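Local coordinates for SspB protein (Streptomyces clavuligerus, PDB 6JUF) that probably acts as a metal-dependent DNase in the SspABCD-SspE system, a phosphorothioation-sensing bacterial defence against phages, at residues Tyr132-Leu137 with Trp219-Gly224; Asp147-Ile152 with Lys171-Ile176; Val181-Leu186 with Pro201-Gly206. All blocks are in the same frame, centred on the assembly; numbering follows the deposited sequence.

Following the chain from the N terminus, residues 132-137 on helix 129-137 open the loop that interaction 1 closes much later, at residues 219-224. Within that loop, interaction 2 comes first and joins neighbouring helices 145-159 and 166-180. Interaction 3 then closes a shorter loop between helix 166-180 and strand 208-211. Interactions 2 and 3 therefore follow one another in series and do not cross, and both nest inside interaction 1. Interaction 1 touches each of the others: Val-133 packs on Ile-152 of interaction 2, and Trp-219 lies on Val-181 of interaction 3. Interactions 2 and 3 do not touch. Together they tie three helices, one strand of a small antiparallel sheet and the long connection leading into that sheet.

Interaction 1. Residues Tyr132-Leu137 with Trp219-Gly224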
loop_
_atom_site.group_PDB
_atom_site.type_symbol
_atom_site.label_atom_id
_atom_site.label_comp_id
_atom_site.label_asym_id
_atom_site.label_seq_id
_atom_site.Cartn_x
_atom_site.Cartn_y
_atom_site.Cartn_z
ATOM N N TYR B 132 -8.856 8.300 18.795
ATOM C CA TYR B 132 -8.400 9.324 19.757
ATOM C C TYR B 132 -8.232 8.729 21.186
ATOM O O TYR B 132 -7.207 8.921 21.815
ATOM C CB TYR B 132 -9.328 10.570 19.756
ATOM C CG TYR B 132 -8.686 11.668 20.569
ATOM C CD1 TYR B 132 -8.894 11.759 21.957
ATOM C CD2 TYR B 132 -7.904 12.651 19.944
ATOM C CE1 TYR B 132 -8.293 12.775 22.694
ATOM C CE2 TYR B 132 -7.278 13.651 20.688
ATOM C CZ TYR B 132 -7.462 13.686 22.046
ATOM O OH TYR B 132 -6.868 14.673 22.766
ATOM N N VAL B 133 -9.197 7.953 21.676
ATOM C CA VAL B 133 -9.024 7.294 22.992
ATOM C C VAL B 133 -7.794 6.378 22.944
ATOM O O VAL B 133 -6.952 6.410 23.835
ATOM C CB VAL B 133 -10.272 6.449 23.377
ATOM C CG1 VAL B 133 -9.987 5.709 24.722
ATOM C CG2 VAL B 133 -11.485 7.365 23.548
ATOM N N ALA B 134 -7.702 5.520 21.899
ATOM C CA ALA B 134 -6.658 4.472 21.839
ATOM C C ALA B 134 -5.274 5.105 21.895
ATOM O O ALA B 134 -4.406 4.651 22.612
ATOM C CB ALA B 134 -6.784 3.570 20.584
ATOM N N PHE B 135 -5.070 6.154 21.108
ATOM C CA PHE B 135 -3.743 6.808 21.084
ATOM C C PHE B 135 -3.522 7.779 22.224
ATOM O O PHE B 135 -2.357 7.833 22.735
ATOM C CB PHE B 135 -3.490 7.491 19.739
ATOM C CG PHE B 135 -3.147 6.509 18.648
ATOM C CD1 PHE B 135 -1.821 6.243 18.353
ATOM C CD2 PHE B 135 -4.148 5.825 17.948
ATOM C CE1 PHE B 135 -1.474 5.317 17.355
ATOM C CE2 PHE B 135 -3.801 4.915 16.940
ATOM C CZ PHE B 135 -2.485 4.612 16.679
ATOM N N HIS B 136 -4.537 8.563 22.611
ATOM C CA HIS B 136 -4.289 9.734 23.478
ATOM C C HIS B 136 -4.834 9.641 24.891
ATOM O O HIS B 136 -4.363 10.358 25.763
ATOM C CB HIS B 136 -4.864 10.971 22.789
ATOM C CG HIS B 136 -4.102 11.344 21.536
ATOM N ND1 HIS B 136 -2.795 11.642 21.567
ATOM C CD2 HIS B 136 -4.514 11.522 20.231
ATOM C CE1 HIS B 136 -2.347 11.946 20.333
ATOM N NE2 HIS B 136 -3.405 11.879 19.493
ATOM N N LEU B 137 -5.836 8.788 25.124
ATOM C CA LEU B 137 -6.525 8.767 26.467
ATOM C C LEU B 137 -6.387 7.471 27.256
ATOM O O LEU B 137 -6.477 7.481 28.482
ATOM C CB LEU B 137 -8.010 9.134 26.343
ATOM C CG LEU B 137 -8.293 10.551 25.781
ATOM C CD1 LEU B 137 -9.785 10.830 25.637
ATOM C CD2 LEU B 137 -7.732 11.619 26.664
ATOM N N TRP B 219 -2.377 -7.337 22.276
ATOM C CA TRP B 219 -1.788 -6.408 21.297
ATOM C C TRP B 219 -1.149 -5.257 22.034
ATOM O O TRP B 219 -1.397 -5.017 23.217
ATOM C CB TRP B 219 -2.833 -5.780 20.407
ATOM C CG TRP B 219 -3.727 -6.816 19.800
ATOM C CD1 TRP B 219 -4.868 -7.379 20.336
ATOM C CD2 TRP B 219 -3.551 -7.441 18.494
ATOM N NE1 TRP B 219 -5.410 -8.291 19.460
ATOM C CE2 TRP B 219 -4.663 -8.364 18.331
ATOM C CE3 TRP B 219 -2.614 -7.321 17.489
ATOM C CZ2 TRP B 219 -4.807 -9.156 17.187
ATOM C CZ3 TRP B 219 -2.746 -8.116 16.316
ATOM C CH2 TRP B 219 -3.841 -9.003 16.172
ATOM N N GLU B 220 -0.277 -4.528 21.333
ATOM C CA GLU B 220 0.307 -3.343 21.949
ATOM C C GLU B 220 0.719 -2.309 20.923
ATOM O O GLU B 220 1.100 -2.661 19.792
ATOM C CB GLU B 220 1.482 -3.700 22.839
ATOM C CG GLU B 220 2.695 -4.239 22.117
ATOM C CD GLU B 220 3.791 -4.633 23.086
ATOM O OE1 GLU B 220 4.802 -5.077 22.588
ATOM O OE2 GLU B 220 3.644 -4.532 24.324
ATOM N N PHE B 221 0.642 -1.040 21.327
ATOM C CA PHE B 221 1.277 0.003 20.556
ATOM C C PHE B 221 2.782 -0.187 20.759
ATOM O O PHE B 221 3.253 -0.512 21.850
ATOM C CB PHE B 221 0.702 1.423 20.859
ATOM C CG PHE B 221 -0.729 1.581 20.426
ATOM C CD1 PHE B 221 -1.073 1.398 19.062
ATOM C CD2 PHE B 221 -1.752 1.824 21.347
ATOM C CE1 PHE B 221 -2.400 1.486 18.642
ATOM C CE2 PHE B 221 -3.071 1.960 20.922
ATOM C CZ PHE B 221 -3.391 1.772 19.568
ATOM N N THR B 222 3.547 -0.011 19.698
ATOM C CA THR B 222 4.988 -0.264 19.740
ATOM C C THR B 222 5.753 0.947 20.269
ATOM O O THR B 222 5.220 2.039 20.365
ATOM C CB THR B 222 5.543 -0.608 18.354
ATOM O OG1 THR B 222 5.293 0.505 17.488
ATOM C CG2 THR B 222 4.868 -1.863 17.780
ATOM N N SER B 223 7.009 0.740 20.650
ATOM C CA SER B 223 7.796 1.891 21.161
ATOM C C SER B 223 9.240 1.970 20.715
ATOM O O SER B 223 10.053 2.619 21.372
ATOM C CB SER B 223 7.686 2.030 22.700
ATOM O OG SER B 223 7.928 0.790 23.288
ATOM N N GLY B 224 9.595 1.344 19.611
ATOM C CA GLY B 224 10.956 1.602 19.067
ATOM C C GLY B 224 11.193 2.944 18.346
ATOM O O GLY B 224 10.396 3.913 18.416
#
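Phe-221, at the end of strand 218-221, sends its ring against Ala-134 and Phe-135 of helix 129-137. Its CE1 lies 3.7 Å from Phe-135 CZ, and the two ring centroids are 4.6 Å apart with planes inclined at 35°, an oblique pairing, with the two side chains crossing at about a right angle. Phe-221 CZ sits over one face of the Phe-135 ring, displaced toward its rim. On the helix backbone, Ala-134 O is 3.4 Å from Phe-221 CE2, while Ala-134 CB meets Phe-221 CZ at 4.0 Å. The Phe-221 ring reaches this spot with CG beside its backbone N (chi1 -66°), on a CB that already points at the helix.

All three touching residues are buried. Phe-135 is hemmed in further by His-114 and Tyr-180, whose rings meet it edge-to-face, and Phe-221 also meets the ring of Phe-143. Beyond this core the chain runs out toward solvent: Ser-223 and Gly-224 are exposed and lie well clear of the helix. Backbone bonds to Ser-141 and Phe-143 hold the strand in its sheet; between the two segments the contact is van der Waals packing and burial of mostly apolar surface, which constrains direction less than a hydrogen bond would.

Interaction 2. Residues Asp147-Ile152 with Lys171-Ile176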
loop_
_atom_site.group_PDB
_atom_site.type_symbol
_atom_site.label_atom_id
_atom_site.label_comp_id
_atom_site.label_asym_id
_atom_site.label_seq_id
_atom_site.Cartn_x
_atom_site.Cartn_y
_atom_site.Cartn_z
ATOM N N ASP B 147 -10.204 -5.123 26.556
ATOM C CA ASP B 147 -9.691 -4.033 27.412
ATOM C C ASP B 147 -9.807 -2.658 26.763
ATOM O O ASP B 147 -10.339 -1.698 27.381
ATOM C CB ASP B 147 -8.204 -4.179 27.792
ATOM C CG ASP B 147 -7.922 -5.387 28.692
ATOM O OD1 ASP B 147 -8.815 -5.892 29.435
ATOM O OD2 ASP B 147 -6.739 -5.804 28.591
ATOM N N LEU B 148 -9.413 -2.589 25.490
ATOM C CA LEU B 148 -9.542 -1.332 24.766
ATOM C C LEU B 148 -10.994 -0.907 24.567
ATOM O O LEU B 148 -11.364 0.258 24.726
ATOM C CB LEU B 148 -8.791 -1.380 23.442
ATOM C CG LEU B 148 -8.803 -0.066 22.655
ATOM C CD1 LEU B 148 -8.180 1.091 23.455
ATOM C CD2 LEU B 148 -8.058 -0.280 21.348
ATOM N N THR B 149 -11.834 -1.878 24.211
ATOM C CA THR B 149 -13.252 -1.590 24.129
ATOM C C THR B 149 -13.785 -0.970 25.447
ATOM O O THR B 149 -14.500 0.046 25.424
ATOM C CB THR B 149 -14.048 -2.867 23.758
ATOM O OG1 THR B 149 -13.661 -3.259 22.431
ATOM C CG2 THR B 149 -15.583 -2.592 23.820
ATOM N N GLN B 150 -13.408 -1.567 26.584
ATOM C CA GLN B 150 -13.936 -1.064 27.882
ATOM C C GLN B 150 -13.468 0.361 28.202
ATOM O O GLN B 150 -14.245 1.199 28.711
ATOM C CB GLN B 150 -13.636 -2.062 29.018
ATOM C CG GLN B 150 -14.550 -3.282 28.913
ATOM C CD GLN B 150 -16.045 -2.920 28.819
ATOM O OE1 GLN B 150 -16.761 -3.334 27.864
ATOM N NE2 GLN B 150 -16.539 -2.168 29.824
ATOM N N VAL B 151 -12.216 0.677 27.862
ATOM C CA VAL B 151 -11.738 2.034 28.055
ATOM C C VAL B 151 -12.505 3.043 27.201
ATOM O O VAL B 151 -12.894 4.091 27.677
ATOM C CB VAL B 151 -10.210 2.133 27.901
ATOM C CG1 VAL B 151 -9.736 3.586 28.076
ATOM C CG2 VAL B 151 -9.592 1.314 28.998
ATOM N N ILE B 152 -12.747 2.690 25.939
ATOM C CA ILE B 152 -13.503 3.589 25.089
ATOM C C ILE B 152 -14.940 3.767 25.628
ATOM O O ILE B 152 -15.417 4.873 25.678
ATOM C CB ILE B 152 -13.526 3.142 23.627
ATOM C CG1 ILE B 152 -12.091 3.146 23.072
ATOM C CG2 ILE B 152 -14.432 4.057 22.838
ATOM C CD1 ILE B 152 -11.886 2.270 21.850
ATOM N N LYS B 171 -16.429 -2.760 17.078
ATOM C CA LYS B 171 -16.131 -2.738 15.634
ATOM C C LYS B 171 -15.022 -1.692 15.352
ATOM O O LYS B 171 -14.139 -1.969 14.467
ATOM C CB LYS B 171 -17.405 -2.396 14.857
ATOM C CG LYS B 171 -18.362 -3.593 14.791
ATOM C CD LYS B 171 -19.750 -3.156 14.363
ATOM C CE LYS B 171 -20.694 -4.359 14.352
ATOM N NZ LYS B 171 -22.099 -3.935 14.261
ATOM N N ASP B 172 -15.024 -0.559 16.071
ATOM C CA ASP B 172 -13.906 0.423 15.928
ATOM C C ASP B 172 -12.589 -0.248 16.337
ATOM O O ASP B 172 -11.551 -0.062 15.678
ATOM C CB ASP B 172 -14.109 1.668 16.793
ATOM C CG ASP B 172 -15.107 2.634 16.227
ATOM O OD1 ASP B 172 -15.495 2.474 15.043
ATOM O OD2 ASP B 172 -15.477 3.566 16.963
ATOM N N VAL B 173 -12.609 -1.010 17.418
ATOM C CA VAL B 173 -11.376 -1.631 17.892
ATOM C C VAL B 173 -10.878 -2.632 16.917
ATOM O O VAL B 173 -9.677 -2.720 16.648
ATOM C CB VAL B 173 -11.580 -2.208 19.306
ATOM C CG1 VAL B 173 -10.399 -3.047 19.750
ATOM C CG2 VAL B 173 -11.749 -1.055 20.287
ATOM N N ASP B 174 -11.790 -3.412 16.357
ATOM C CA ASP B 174 -11.441 -4.319 15.237
ATOM C C ASP B 174 -10.821 -3.587 14.061
ATOM O O ASP B 174 -9.794 -4.020 13.510
ATOM C CB ASP B 174 -12.668 -5.082 14.729
ATOM C CG ASP B 174 -13.064 -6.208 15.653
ATOM O OD1 ASP B 174 -12.235 -6.619 16.493
ATOM O OD2 ASP B 174 -14.197 -6.693 15.567
ATOM N N CYS B 175 -11.382 -2.446 13.702
ATOM C CA CYS B 175 -10.871 -1.644 12.564
ATOM C C CYS B 175 -9.505 -1.055 12.866
ATOM O O CYS B 175 -8.622 -1.022 11.984
ATOM C CB CYS B 175 -11.854 -0.517 12.267
ATOM S SG CYS B 175 -11.475 0.222 10.623
ATOM N N ILE B 176 -9.309 -0.571 14.097
ATOM C CA ILE B 176 -7.985 -0.004 14.516
ATOM C C ILE B 176 -6.908 -1.106 14.354
ATOM O O ILE B 176 -5.846 -0.856 13.813
ATOM C CB ILE B 176 -8.055 0.452 15.995
ATOM C CG1 ILE B 176 -8.833 1.758 16.114
ATOM C CG2 ILE B 176 -6.634 0.644 16.553
ATOM C CD1 ILE B 176 -9.331 2.145 17.511
#
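Val-173 of helix 166-180 pushes its CG2 methyl between Leu-148, Thr-149 and Ile-152 of helix 145-159, and the closest contact to each of the three runs through that one atom. The axes of the two helical segments approach to 9.7 Å with 126° between their directions, and the nearest CA atoms, those of Thr-149 and Val-173, are 6.5 Å apart.

The valine torsion decides which methyl does the work. CG1 lies opposite the backbone N (chi1 171°), which leaves CG2 beside that N and directed into the other helix. There CG2 is 3.6 Å from Thr-149 OG1, 3.7 Å from Ile-152 CD1 and 3.9 Å from Leu-148 CG. Leu-148 carries CG trans to its backbone N (chi1 -176°), and its CD2 branch spans both valine methyls, with CD2 to Val-173 CG1 at 4.0 Å. Ile-152 instead keeps CG1 beside its N and extends onward, so that CD1 forms the tip and slides past the valine in the opposite sense. Thr-149 faces the valine with its hydroxyl, but the polar need of OG1 is met by a hydrogen bond to Leu-145 O, one turn back in its own helix; the touch on CG2 is simple packing.

Leu-145 also contacts Val-173, which makes the valine a knob in a hole of four residues: Leu-145, Leu-148, Thr-149 and Ile-152, the spacing of knobs-into-holes packing. Next to the knob, buried Asp-172 turns to other partners, accepting bonds from His-17, Ala-15 and Ser-130. Two successive helices crossing steeply, preceded by helix 129-137 and strand 142-144 and followed by a two-stranded hairpin, have the order of a winged helix, in which this pair would form the helix-turn-helix.

Interaction 3. Residues Val181-Leu186 with Pro201-Gly206; sequences VPAQRL and PFRELG
Arg-203, with CG beside the backbone N (chi1 -60°) and the chain straight from CG to NE, lies along the backbone of Val-181 and ends against Leu-186, giving up far more surface than any other residue here. Its CG and CD each come within 3.1 Å of Val-181 O, a tight fit. Arg-203 NE is 3.4 Å from Val-181 O, but at too poor an angle for a hydrogen bond, and donates instead to Lys-178 O in the last turn of helix 166-180. Val-181 is the first residue to leave helical geometry there; its CB points away from Arg-203, and its side chain packs on Met-208 and Trp-219. Read as a winged helix, as its order of helices and strands suggests, the region places both segments in the connection from third helix to hairpin. Leu-186 approaches from the other direction with CD1 over one face of the guanidinium, 3.4 Å from Arg-203 NH2; Ala-183 CA lies over the same face, and Ala-183 CB is 3.9 Å from Arg-203 NH1. That NH1 bonds to Leu-198 O and to Glu-204 of the second subunit, a salt bridge that would offset buried charge at the dimer interface.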
loop_
_atom_site.group_PDB
_atom_site.type_symbol
_atom_site.label_atom_id
_atom_site.label_comp_id
_atom_site.label_asym_id
_atom_site.label_seq_id
_atom_site.Cartn_x
_atom_site.Cartn_y
_atom_site.Cartn_z
ATOM N N VAL B 181 -1.826 -3.239 12.400
ATOM C CA VAL B 181 -1.014 -4.424 12.683
ATOM C C VAL B 181 -0.653 -5.161 11.371
ATOM O O VAL B 181 -1.336 -5.018 10.343
ATOM C CB VAL B 181 -1.693 -5.437 13.679
ATOM C CG1 VAL B 181 -2.164 -4.712 14.925
ATOM C CG2 VAL B 181 -2.813 -6.231 13.014
ATOM N N PRO B 182 0.456 -5.923 11.397
ATOM C CA PRO B 182 0.823 -6.650 10.168
ATOM C C PRO B 182 -0.265 -7.601 9.724
ATOM O O PRO B 182 -0.976 -8.175 10.567
ATOM C CB PRO B 182 2.105 -7.421 10.559
ATOM C CG PRO B 182 2.675 -6.611 11.732
ATOM C CD PRO B 182 1.462 -6.058 12.470
ATOM N N ALA B 183 -0.441 -7.722 8.396
ATOM C CA ALA B 183 -1.506 -8.531 7.834
ATOM C C ALA B 183 -1.444 -9.983 8.345
ATOM O O ALA B 183 -2.436 -10.654 8.475
ATOM C CB ALA B 183 -1.393 -8.505 6.301
ATOM N N GLN B 184 -0.231 -10.430 8.668
ATOM C CA GLN B 184 -0.014 -11.833 9.126
ATOM C C GLN B 184 -0.698 -12.130 10.460
ATOM O O GLN B 184 -1.013 -13.302 10.737
ATOM C CB GLN B 184 1.490 -12.093 9.246
ATOM C CG GLN B 184 2.188 -12.159 7.885
ATOM C CD GLN B 184 2.170 -10.862 7.053
ATOM O OE1 GLN B 184 1.763 -10.858 5.841
ATOM N NE2 GLN B 184 2.671 -9.782 7.629
ATOM N N ARG B 185 -0.977 -11.069 11.234
ATOM C CA ARG B 185 -1.670 -11.216 12.548
ATOM C C ARG B 185 -3.157 -11.284 12.412
ATOM O O ARG B 185 -3.883 -11.529 13.403
ATOM C CB ARG B 185 -1.340 -10.061 13.446
ATOM C CG ARG B 185 0.146 -9.682 13.473
ATOM C CD ARG B 185 1.087 -10.835 13.762
ATOM N NE ARG B 185 2.421 -10.237 13.790
ATOM C CZ ARG B 185 3.476 -10.624 13.094
ATOM N NH1 ARG B 185 3.460 -11.739 12.340
ATOM N NH2 ARG B 185 4.613 -9.919 13.177
ATOM N N LEU B 186 -3.623 -10.985 11.191
ATOM C CA LEU B 186 -5.056 -10.950 10.930
ATOM C C LEU B 186 -5.532 -12.282 10.432
ATOM O O LEU B 186 -4.763 -13.079 9.884
ATOM C CB LEU B 186 -5.401 -9.856 9.927
ATOM C CG LEU B 186 -4.939 -8.436 10.343
ATOM C CD1 LEU B 186 -5.204 -7.464 9.210
ATOM C CD2 LEU B 186 -5.657 -7.972 11.631
ATOM N N PRO B 201 -2.276 0.617 3.863
ATOM C CA PRO B 201 -0.900 1.159 3.825
ATOM C C PRO B 201 -0.426 1.667 5.185
ATOM O O PRO B 201 0.764 1.868 5.399
ATOM C CB PRO B 201 -0.983 2.294 2.782
ATOM C CG PRO B 201 -2.458 2.696 2.788
ATOM C CD PRO B 201 -3.220 1.408 3.024
ATOM N N PHE B 202 -1.349 1.817 6.127
ATOM C CA PHE B 202 -0.944 2.259 7.461
ATOM C C PHE B 202 -0.200 1.202 8.253
ATOM O O PHE B 202 0.471 1.537 9.237
ATOM C CB PHE B 202 -2.155 2.775 8.232
ATOM C CG PHE B 202 -2.744 4.021 7.594
ATOM C CD1 PHE B 202 -2.217 5.278 7.888
ATOM C CD2 PHE B 202 -3.712 3.917 6.583
ATOM C CE1 PHE B 202 -2.748 6.438 7.310
ATOM C CE2 PHE B 202 -4.197 5.072 5.950
ATOM C CZ PHE B 202 -3.700 6.343 6.316
ATOM N N ARG B 203 -0.270 -0.058 7.790
ATOM C CA ARG B 203 0.489 -1.108 8.465
ATOM C C ARG B 203 1.996 -0.874 8.362
ATOM O O ARG B 203 2.769 -1.331 9.225
ATOM C CB ARG B 203 0.093 -2.496 7.952
ATOM C CG ARG B 203 -1.365 -2.816 8.151
ATOM C CD ARG B 203 -1.750 -4.078 7.389
ATOM N NE ARG B 203 -3.203 -4.298 7.589
ATOM C CZ ARG B 203 -3.978 -4.862 6.656
ATOM N NH1 ARG B 203 -3.414 -5.292 5.544
ATOM N NH2 ARG B 203 -5.279 -5.041 6.840
ATOM N N GLU B 204 2.420 -0.133 7.339
ATOM C CA GLU B 204 3.840 0.140 7.176
ATOM C C GLU B 204 4.402 1.030 8.251
ATOM O O GLU B 204 5.631 1.081 8.381
ATOM C CB GLU B 204 4.170 0.780 5.809
ATOM C CG GLU B 204 3.981 -0.205 4.699
ATOM C CD GLU B 204 5.012 0.010 3.600
ATOM O OE1 GLU B 204 4.622 0.178 2.450
ATOM O OE2 GLU B 204 6.220 -0.005 3.913
ATOM N N LEU B 205 3.547 1.704 9.014
ATOM C CA LEU B 205 4.015 2.612 10.095
ATOM C C LEU B 205 4.542 1.813 11.283
ATOM O O LEU B 205 5.215 2.398 12.124
ATOM C CB LEU B 205 2.916 3.624 10.535
ATOM C CG LEU B 205 2.333 4.472 9.378
ATOM C CD1 LEU B 205 1.306 5.442 9.946
ATOM C CD2 LEU B 205 3.449 5.141 8.526
ATOM N N GLY B 206 4.254 0.486 11.316
ATOM C CA GLY B 206 4.727 -0.350 12.442
ATOM C C GLY B 206 4.282 0.120 13.834
ATOM O O GLY B 206 5.037 -0.033 14.807
#